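Long-range contacts in neurotoxin (PDB 2QN0), which probably cleaves neuronal SNARE proteins as the zinc-dependent light-chain protease of botulinum neurotoxin serotype C1: residues 3-8 and 37-42; 43-48 and 85-90; 215-220 and 412-417. All coordinates share one frame; numbering follows the deposited sequence.

Contact 1. Residues 3-8 and 37-42; sequences ITINNF and FRITGN
N6 and the corner formed by R38 and I39 make the tight half of this contact, where two oppositely directed backbones meet. The backbone N of N6 donates to I39 O at 3.0 Å. One residue back in the strand, N6 ND2 reaches R38 O at 2.8 Å, nearly straight at 173° and within the asparagine's own amide plane. A short side chain with an amide N-H suits this place, since one residue thereby satisfies two successive carbonyls. R38 O also meets the rim of F8 in the ring plane, 3.2 Å from CE2. F37 CB covers one face of that ring, 4.0 Å from its centroid, as a CH-pi contact, while the two phenyl rings slide past each other obliquely. I39 starts off away from the N-terminal segment, but CG2 lies anti to its backbone N and touches I5 CG2 at 3.8 Å, branched chain alongside branched chain.

Towards T4 and T40 the contact is looser and wetter. Here water 1 links the segments, accepting from T4 N at 3.0 Å and hydrogen-bonding T40 OG1 at 3.1 Å. Anti to the backbone N (chi1 -175°), T40 OG1 is the branch that meets this water. The CB of T4, an exposed residue, is directed away from 37-42. The guanidinium of R38 turns from 3-8: NH1 donates to G41 O, NH2 to K17 O and NE to N18 OD1. Glycine readily takes the positive phi of G41.

I39 and T40 both face I43, a classic beta bulge where the chain leaves strand 34-38. Around this corner, F8 and I39 pack on helix 80-97, I3 and T40 on helix 101-112, and F37 and R38 on the neighbouring strand 43-46.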
loop_
_atom_site.group_PDB
_atom_site.type_symbol
_atom_site.label_atom_id
_atom_site.label_comp_id
_atom_site.label_asym_id
_atom_site.label_seq_id
_atom_site.Cartn_x
_atom_site.Cartn_y
_atom_site.Cartn_z
ATOM N N ILE A 3 -19.021 -0.572 1.208
ATOM C CA ILE A 3 -18.226 0.582 0.815
ATOM C C ILE A 3 -18.388 0.916 -0.663
ATOM O O ILE A 3 -18.562 0.035 -1.506
ATOM C CB ILE A 3 -16.724 0.360 1.116
ATOM C CG1 ILE A 3 -16.282 -0.999 0.576
ATOM C CG2 ILE A 3 -16.467 0.463 2.617
ATOM C CD1 ILE A 3 -14.844 -1.349 0.895
ATOM N N THR A 4 -18.346 2.206 -0.963
ATOM C CA THR A 4 -18.463 2.680 -2.332
ATOM C C THR A 4 -17.212 3.483 -2.655
ATOM O O THR A 4 -16.690 4.206 -1.804
ATOM C CB THR A 4 -19.701 3.576 -2.509
ATOM O OG1 THR A 4 -19.656 4.647 -1.559
ATOM C CG2 THR A 4 -20.973 2.772 -2.302
ATOM N N ILE A 5 -16.726 3.341 -3.882
ATOM C CA ILE A 5 -15.533 4.055 -4.314
ATOM C C ILE A 5 -15.966 5.318 -5.055
ATOM O O ILE A 5 -16.840 5.262 -5.919
ATOM C CB ILE A 5 -14.680 3.175 -5.262
ATOM C CG1 ILE A 5 -14.356 1.836 -4.585
ATOM C CG2 ILE A 5 -13.406 3.903 -5.645
ATOM C CD1 ILE A 5 -13.592 1.968 -3.275
ATOM N N ASN A 6 -15.366 6.452 -4.702
ATOM C CA ASN A 6 -15.694 7.723 -5.348
ATOM C C ASN A 6 -15.091 7.822 -6.748
ATOM O O ASN A 6 -14.019 7.281 -7.011
ATOM C CB ASN A 6 -15.188 8.903 -4.508
ATOM C CG ASN A 6 -15.906 9.030 -3.180
ATOM O OD1 ASN A 6 -17.108 8.781 -3.086
ATOM N ND2 ASN A 6 -15.177 9.438 -2.148
ATOM N N ASN A 7 -15.790 8.520 -7.641
ATOM C CA ASN A 7 -15.322 8.714 -9.011
ATOM C C ASN A 7 -14.888 10.165 -9.184
ATOM O O ASN A 7 -15.537 11.078 -8.671
ATOM C CB ASN A 7 -16.438 8.391 -10.007
ATOM C CG ASN A 7 -16.760 6.916 -10.056
ATOM O OD1 ASN A 7 -15.950 6.109 -10.516
ATOM N ND2 ASN A 7 -17.941 6.551 -9.572
ATOM N N PHE A 8 -13.802 10.376 -9.919
ATOM C CA PHE A 8 -13.282 11.722 -10.126
ATOM C C PHE A 8 -12.664 11.940 -11.494
ATOM O O PHE A 8 -12.289 10.996 -12.187
ATOM C CB PHE A 8 -12.164 12.028 -9.122
ATOM C CG PHE A 8 -12.569 11.927 -7.685
ATOM C CD1 PHE A 8 -13.352 12.910 -7.095
ATOM C CD2 PHE A 8 -12.119 10.865 -6.906
ATOM C CE1 PHE A 8 -13.681 12.842 -5.745
ATOM C CE2 PHE A 8 -12.441 10.789 -5.556
ATOM C CZ PHE A 8 -13.221 11.777 -4.972
ATOM N N PHE A 37 -7.538 13.524 -3.790
ATOM C CA PHE A 37 -8.896 13.005 -3.936
ATOM C C PHE A 37 -9.159 11.865 -2.952
ATOM O O PHE A 37 -8.330 10.968 -2.801
ATOM C CB PHE A 37 -9.087 12.486 -5.361
ATOM C CG PHE A 37 -8.688 13.475 -6.421
ATOM C CD1 PHE A 37 -9.651 14.237 -7.079
ATOM C CD2 PHE A 37 -7.347 13.672 -6.733
ATOM C CE1 PHE A 37 -9.280 15.185 -8.034
ATOM C CE2 PHE A 37 -6.963 14.617 -7.685
ATOM C CZ PHE A 37 -7.938 15.378 -8.337
ATOM N N ARG A 38 -10.316 11.893 -2.297
ATOM C CA ARG A 38 -10.663 10.852 -1.329
ATOM C C ARG A 38 -11.307 9.657 -2.033
ATOM O O ARG A 38 -12.427 9.754 -2.539
ATOM C CB ARG A 38 -11.627 11.410 -0.270
ATOM C CG ARG A 38 -11.903 10.460 0.905
ATOM C CD ARG A 38 -13.228 10.795 1.610
ATOM N NE ARG A 38 -13.260 12.148 2.169
ATOM C CZ ARG A 38 -12.779 12.485 3.364
ATOM N NH1 ARG A 38 -12.220 11.570 4.144
ATOM N NH2 ARG A 38 -12.863 13.744 3.780
ATOM N N ILE A 39 -10.594 8.534 -2.074
ATOM C CA ILE A 39 -11.114 7.325 -2.709
ATOM C C ILE A 39 -12.319 6.849 -1.902
ATOM O O ILE A 39 -13.395 6.598 -2.446
ATOM C CB ILE A 39 -10.036 6.209 -2.749
ATOM C CG1 ILE A 39 -8.848 6.677 -3.593
ATOM C CG2 ILE A 39 -10.633 4.919 -3.306
ATOM C CD1 ILE A 39 -7.712 5.673 -3.687
ATOM N N THR A 40 -12.119 6.723 -0.596
ATOM C CA THR A 40 -13.179 6.324 0.322
ATOM C C THR A 40 -12.634 6.445 1.739
ATOM O O THR A 40 -11.465 6.163 1.986
ATOM C CB THR A 40 -13.666 4.878 0.063
ATOM O OG1 THR A 40 -14.786 4.598 0.913
ATOM C CG2 THR A 40 -12.563 3.868 0.343
ATOM N N GLY A 41 -13.472 6.896 2.666
ATOM C CA GLY A 41 -13.023 7.041 4.038
ATOM C C GLY A 41 -11.710 7.791 4.180
ATOM O O GLY A 41 -11.545 8.892 3.647
ATOM N N ASN A 42 -10.759 7.182 4.883
ATOM C CA ASN A 42 -9.471 7.813 5.123
ATOM C C ASN A 42 -8.372 7.433 4.130
ATOM O O ASN A 42 -7.188 7.550 4.433
ATOM C CB ASN A 42 -9.024 7.512 6.555
ATOM C CG ASN A 42 -10.034 7.989 7.593
ATOM O OD1 ASN A 42 -10.312 7.295 8.570
ATOM N ND2 ASN A 42 -10.580 9.183 7.384
HETATM O O HOH W 1 -17.759 3.905 1.433
#

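Contact 2. Residues 43-48 and 85-90; sequences IWVIPD and TFLKEI
V45 and P47 press against F86 and L87, joining strand 43-46 of the mixed sheet to helix 80-97 in a purely apolar strand-helix packing. L87 carries much of it. Its CB lies 4.0 Å from P47 CG, the two side chains running side by side. CG is anti to the backbone N (chi1 177°), and chi2 of 61° then brings CD1 to the strand. There CD1 lies between two partners, 4.0 Å from P47 CG and 3.4 Å from V45 CG1, the latter closer than usual van der Waals contact. One methyl of the leucine thus touches both valine and proline, while the same side chain also touches F8.

V45, beta-branched as suits a strand, turns its other methyl to F86: CG2 is 4.3 Å from F86 CE2. P47 is the centre of an inverse gamma turn, for which its restrained phi is apt, and its ring presents carbon alone to the helix. No hydrogen bond crosses between the segments, so shape decides the fit. P47 CB approaches F86 CD2 obliquely at 3.6 Å, and one helical turn on, I90 CG1 sits above a face of the same phenyl ring, displaced towards the rim.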
loop_
_atom_site.group_PDB
_atom_site.type_symbol
_atom_site.label_atom_id
_atom_site.label_comp_id
_atom_site.label_asym_id
_atom_site.label_seq_id
_atom_site.Cartn_x
_atom_site.Cartn_y
_atom_site.Cartn_z
ATOM N N ILE A 43 -8.767 6.974 2.947
ATOM C CA ILE A 43 -7.802 6.625 1.907
ATOM C C ILE A 43 -7.856 7.725 0.845
ATOM O O ILE A 43 -8.903 7.959 0.240
ATOM C CB ILE A 43 -8.141 5.292 1.217
ATOM C CG1 ILE A 43 -8.102 4.142 2.231
ATOM C CG2 ILE A 43 -7.132 5.029 0.091
ATOM C CD1 ILE A 43 -8.509 2.799 1.637
ATOM N N TRP A 44 -6.727 8.390 0.627
ATOM C CA TRP A 44 -6.636 9.467 -0.352
ATOM C C TRP A 44 -5.636 9.141 -1.445
ATOM O O TRP A 44 -4.755 8.301 -1.267
ATOM C CB TRP A 44 -6.184 10.763 0.324
ATOM C CG TRP A 44 -7.178 11.346 1.270
ATOM C CD1 TRP A 44 -7.486 10.902 2.526
ATOM C CD2 TRP A 44 -8.015 12.479 1.025
ATOM N NE1 TRP A 44 -8.469 11.693 3.079
ATOM C CE2 TRP A 44 -8.811 12.667 2.177
ATOM C CE3 TRP A 44 -8.171 13.355 -0.060
ATOM C CZ2 TRP A 44 -9.753 13.699 2.277
ATOM C CZ3 TRP A 44 -9.111 14.383 0.038
ATOM C CH2 TRP A 44 -9.888 14.543 1.200
ATOM N N VAL A 45 -5.777 9.810 -2.583
ATOM C CA VAL A 45 -4.844 9.622 -3.678
ATOM C C VAL A 45 -4.385 10.977 -4.207
ATOM O O VAL A 45 -5.197 11.882 -4.414
ATOM C CB VAL A 45 -5.464 8.804 -4.842
ATOM C CG1 VAL A 45 -6.728 9.472 -5.347
ATOM C CG2 VAL A 45 -4.447 8.668 -5.977
ATOM N N ILE A 46 -3.073 11.118 -4.368
ATOM C CA ILE A 46 -2.464 12.326 -4.924
ATOM C C ILE A 46 -1.745 11.773 -6.150
ATOM O O ILE A 46 -0.689 11.149 -6.032
ATOM C CB ILE A 46 -1.441 12.957 -3.962
ATOM C CG1 ILE A 46 -2.135 13.369 -2.661
ATOM C CG2 ILE A 46 -0.801 14.180 -4.622
ATOM C CD1 ILE A 46 -1.192 13.954 -1.619
ATOM N N PRO A 47 -2.326 11.978 -7.345
ATOM C CA PRO A 47 -1.791 11.506 -8.630
ATOM C C PRO A 47 -0.519 12.191 -9.124
ATOM O O PRO A 47 -0.428 12.545 -10.298
ATOM C CB PRO A 47 -2.958 11.733 -9.604
ATOM C CG PRO A 47 -4.152 12.030 -8.729
ATOM C CD PRO A 47 -3.561 12.747 -7.559
ATOM N N ASP A 48 0.459 12.368 -8.239
ATOM C CA ASP A 48 1.721 13.016 -8.604
ATOM C C ASP A 48 2.911 12.093 -8.360
ATOM O O ASP A 48 2.814 11.128 -7.601
ATOM C CB ASP A 48 1.970 14.266 -7.751
ATOM C CG ASP A 48 0.881 15.305 -7.868
ATOM O OD1 ASP A 48 0.024 15.203 -8.772
ATOM O OD2 ASP A 48 0.902 16.242 -7.041
ATOM N N THR A 85 -5.649 10.262 -16.032
ATOM C CA THR A 85 -5.645 8.851 -16.384
ATOM C C THR A 85 -5.207 8.001 -15.193
ATOM O O THR A 85 -5.830 6.985 -14.887
ATOM C CB THR A 85 -4.717 8.598 -17.585
ATOM O OG1 THR A 85 -5.274 9.230 -18.744
ATOM C CG2 THR A 85 -4.568 7.108 -17.851
ATOM N N PHE A 86 -4.142 8.428 -14.520
ATOM C CA PHE A 86 -3.633 7.706 -13.352
ATOM C C PHE A 86 -4.718 7.632 -12.282
ATOM O O PHE A 86 -4.988 6.566 -11.723
ATOM C CB PHE A 86 -2.409 8.421 -12.781
ATOM C CG PHE A 86 -1.843 7.767 -11.548
ATOM C CD1 PHE A 86 -1.000 6.665 -11.651
ATOM C CD2 PHE A 86 -2.163 8.252 -10.285
ATOM C CE1 PHE A 86 -0.477 6.052 -10.510
ATOM C CE2 PHE A 86 -1.646 7.645 -9.133
ATOM C CZ PHE A 86 -0.802 6.544 -9.251
ATOM N N LEU A 87 -5.341 8.773 -12.000
ATOM C CA LEU A 87 -6.396 8.833 -10.996
ATOM C C LEU A 87 -7.508 7.838 -11.307
ATOM O O LEU A 87 -7.961 7.101 -10.433
ATOM C CB LEU A 87 -6.972 10.251 -10.927
ATOM C CG LEU A 87 -8.151 10.496 -9.984
ATOM C CD1 LEU A 87 -7.752 10.191 -8.543
ATOM C CD2 LEU A 87 -8.594 11.947 -10.116
ATOM N N LYS A 88 -7.948 7.812 -12.559
ATOM C CA LYS A 88 -9.010 6.900 -12.956
ATOM C C LYS A 88 -8.582 5.436 -12.902
ATOM O O LYS A 88 -9.403 4.557 -12.638
ATOM C CB LYS A 88 -9.522 7.280 -14.351
ATOM C CG LYS A 88 -10.372 8.550 -14.307
ATOM C CD LYS A 88 -10.625 9.164 -15.675
ATOM C CE LYS A 88 -11.461 10.436 -15.522
ATOM N NZ LYS A 88 -11.595 11.191 -16.800
ATOM N N GLU A 89 -7.302 5.172 -13.144
ATOM C CA GLU A 89 -6.806 3.799 -13.085
ATOM C C GLU A 89 -6.874 3.308 -11.638
ATOM O O GLU A 89 -7.330 2.197 -11.370
ATOM C CB GLU A 89 -5.362 3.723 -13.600
ATOM C CG GLU A 89 -5.226 4.019 -15.098
ATOM C CD GLU A 89 -3.784 4.092 -15.569
ATOM O OE1 GLU A 89 -2.907 4.450 -14.755
ATOM O OE2 GLU A 89 -3.527 3.812 -16.762
ATOM N N ILE A 90 -6.424 4.141 -10.707
ATOM C CA ILE A 90 -6.448 3.771 -9.296
ATOM C C ILE A 90 -7.886 3.517 -8.844
ATOM O O ILE A 90 -8.169 2.537 -8.156
ATOM C CB ILE A 90 -5.823 4.881 -8.416
ATOM C CG1 ILE A 90 -4.335 5.035 -8.746
ATOM C CG2 ILE A 90 -6.001 4.540 -6.930
ATOM C CD1 ILE A 90 -3.503 3.776 -8.491
#

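Contact 3. Residues 215-220 and 412-417; sequences SKSEFC and GQNLSR
S217 OG is gripped by several groups: N414 ND2 donates to it at 3.1 Å, water 2 donates as well, and E211 forms a further hydrogen bond. The small hydroxyl suits such a junction, serving an amide, a solvent molecule and a carboxylate at once. The other end of the N414 amide is also held: OD1 accepts from S416 N, in the carbonyl plane, and from water 3, which in turn accepts from E218 N. With CG anti to the backbone N (chi1 -167°), the N414 amide is carried towards S217.

Beside this polar cluster the backbones bind directly. L415 N donates to E218 O and C220 N to Q413 O, each at 3.0 Å, and F219 CA comes 3.1 Å from Q413 O in a CA-H...O contact. Q413 reaches out with an extended chain so that NE2 bonds C220 O at 3.1 Å; that nitrogen also donates to Q370 O.

The apolar pairs include L415 CD1 with C220 CB at 4.1 Å and N414 CB with F219 CE1 at 3.8 Å. The backbone part is a single antiparallel beta bridge, with F219 and N414 as its non-hydrogen-bonded pair, and N414 also opens an Asx turn.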
loop_
_atom_site.group_PDB
_atom_site.type_symbol
_atom_site.label_atom_id
_atom_site.label_comp_id
_atom_site.label_asym_id
_atom_site.label_seq_id
_atom_site.Cartn_x
_atom_site.Cartn_y
_atom_site.Cartn_z
ATOM N N SER A 215 7.442 -25.463 -23.424
ATOM C CA SER A 215 7.966 -24.129 -23.157
ATOM C C SER A 215 6.879 -23.355 -22.422
ATOM O O SER A 215 5.767 -23.206 -22.925
ATOM C CB SER A 215 8.320 -23.429 -24.470
ATOM O OG SER A 215 9.033 -22.228 -24.229
ATOM N N LYS A 216 7.195 -22.869 -21.226
ATOM C CA LYS A 216 6.216 -22.135 -20.428
ATOM C C LYS A 216 5.994 -20.697 -20.883
ATOM O O LYS A 216 6.934 -19.990 -21.249
ATOM C CB LYS A 216 6.627 -22.164 -18.954
ATOM C CG LYS A 216 6.728 -23.579 -18.400
ATOM C CD LYS A 216 7.163 -23.606 -16.944
ATOM C CE LYS A 216 6.076 -23.085 -16.019
ATOM N NZ LYS A 216 6.491 -23.202 -14.588
ATOM N N SER A 217 4.734 -20.274 -20.862
ATOM C CA SER A 217 4.368 -18.923 -21.263
ATOM C C SER A 217 4.740 -17.905 -20.197
ATOM O O SER A 217 4.867 -18.239 -19.017
ATOM C CB SER A 217 2.855 -18.820 -21.488
ATOM O OG SER A 217 2.410 -19.652 -22.541
ATOM N N GLU A 218 4.922 -16.661 -20.627
ATOM C CA GLU A 218 5.196 -15.574 -19.701
ATOM C C GLU A 218 3.817 -14.978 -19.428
ATOM O O GLU A 218 2.989 -14.887 -20.335
ATOM C CB GLU A 218 6.096 -14.524 -20.347
ATOM C CG GLU A 218 7.561 -14.910 -20.385
ATOM C CD GLU A 218 8.411 -13.869 -21.084
ATOM O OE1 GLU A 218 8.091 -12.669 -20.971
ATOM O OE2 GLU A 218 9.407 -14.251 -21.734
ATOM N N PHE A 219 3.568 -14.600 -18.179
ATOM C CA PHE A 219 2.291 -14.014 -17.774
ATOM C C PHE A 219 2.588 -12.679 -17.114
ATOM O O PHE A 219 3.715 -12.432 -16.685
ATOM C CB PHE A 219 1.591 -14.913 -16.746
ATOM C CG PHE A 219 0.981 -16.161 -17.326
ATOM C CD1 PHE A 219 -0.313 -16.144 -17.837
ATOM C CD2 PHE A 219 1.688 -17.362 -17.325
ATOM C CE1 PHE A 219 -0.899 -17.309 -18.334
ATOM C CE2 PHE A 219 1.113 -18.530 -17.820
ATOM C CZ PHE A 219 -0.185 -18.505 -18.325
ATOM N N CYS A 220 1.582 -11.816 -17.033
ATOM C CA CYS A 220 1.763 -10.528 -16.378
ATOM C C CYS A 220 1.057 -10.597 -15.028
ATOM O O CYS A 220 0.214 -11.467 -14.804
ATOM C CB CYS A 220 1.133 -9.408 -17.212
ATOM S SG CYS A 220 -0.681 -9.510 -17.317
ATOM N N GLY A 412 -5.858 -14.157 -20.804
ATOM C CA GLY A 412 -5.821 -12.704 -20.800
ATOM C C GLY A 412 -4.521 -12.152 -20.233
ATOM O O GLY A 412 -4.097 -11.045 -20.577
ATOM N N GLN A 413 -3.889 -12.929 -19.357
ATOM C CA GLN A 413 -2.631 -12.526 -18.732
ATOM C C GLN A 413 -1.421 -13.123 -19.445
ATOM O O GLN A 413 -0.277 -12.833 -19.089
ATOM C CB GLN A 413 -2.610 -12.971 -17.271
ATOM C CG GLN A 413 -3.558 -12.214 -16.363
ATOM C CD GLN A 413 -3.600 -12.819 -14.975
ATOM O OE1 GLN A 413 -4.475 -13.631 -14.663
ATOM N NE2 GLN A 413 -2.635 -12.446 -14.142
ATOM N N ASN A 414 -1.683 -13.954 -20.450
ATOM C CA ASN A 414 -0.634 -14.618 -21.218
ATOM C C ASN A 414 -0.095 -13.677 -22.297
ATOM O O ASN A 414 -0.806 -13.340 -23.249
ATOM C CB ASN A 414 -1.210 -15.886 -21.853
ATOM C CG ASN A 414 -0.143 -16.802 -22.407
ATOM O OD1 ASN A 414 0.780 -16.354 -23.077
ATOM N ND2 ASN A 414 -0.273 -18.097 -22.139
ATOM N N LEU A 415 1.163 -13.264 -22.153
ATOM C CA LEU A 415 1.778 -12.337 -23.099
ATOM C C LEU A 415 1.686 -12.715 -24.574
ATOM O O LEU A 415 1.537 -11.842 -25.425
ATOM C CB LEU A 415 3.249 -12.102 -22.742
ATOM C CG LEU A 415 3.549 -10.991 -21.731
ATOM C CD1 LEU A 415 2.811 -11.259 -20.439
ATOM C CD2 LEU A 415 5.052 -10.909 -21.490
ATOM N N SER A 416 1.774 -13.999 -24.888
ATOM C CA SER A 416 1.721 -14.399 -26.290
ATOM C C SER A 416 0.311 -14.678 -26.798
ATOM O O SER A 416 0.133 -15.034 -27.962
ATOM C CB SER A 416 2.592 -15.632 -26.523
ATOM O OG SER A 416 1.931 -16.798 -26.077
ATOM N N ARG A 417 -0.691 -14.517 -25.938
ATOM C CA ARG A 417 -2.068 -14.769 -26.352
ATOM C C ARG A 417 -2.944 -13.518 -26.306
ATOM O O ARG A 417 -4.013 -13.483 -26.919
ATOM C CB ARG A 417 -2.696 -15.873 -25.489
ATOM C CG ARG A 417 -1.952 -17.213 -25.523
ATOM C CD ARG A 417 -1.800 -17.748 -26.943
ATOM N NE ARG A 417 -3.076 -18.130 -27.541
ATOM C CZ ARG A 417 -3.711 -19.272 -27.291
ATOM N NH1 ARG A 417 -3.188 -20.157 -26.453
ATOM N NH2 ARG A 417 -4.869 -19.531 -27.882
HETATM O O HOH W 2 1.343 -19.541 -25.654
HETATM O O HOH W 3 3.730 -15.759 -23.144
#

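In the fold
From the N terminus, contact 1 closes the first loop when, after strand 19-23, the end of strand 34-38 and its following turn return to 3-8. The chain then enters strand 43-46, and contact 2 closes a second loop when helix 80-97 returns to it. All three contacts follow in series, none nesting or crossing, and contacts 1 and 2 touch: F37 O lies 2.8 Å from V45 N, a probable hydrogen bond between neighbouring strands. Contact 3 comes later, spanning nearly two hundred residues to tie 412-417 to strand 219-220, just before the helix bearing zinc ligands H229 and H233. Its centre lies about 28 Å from that of contact 2.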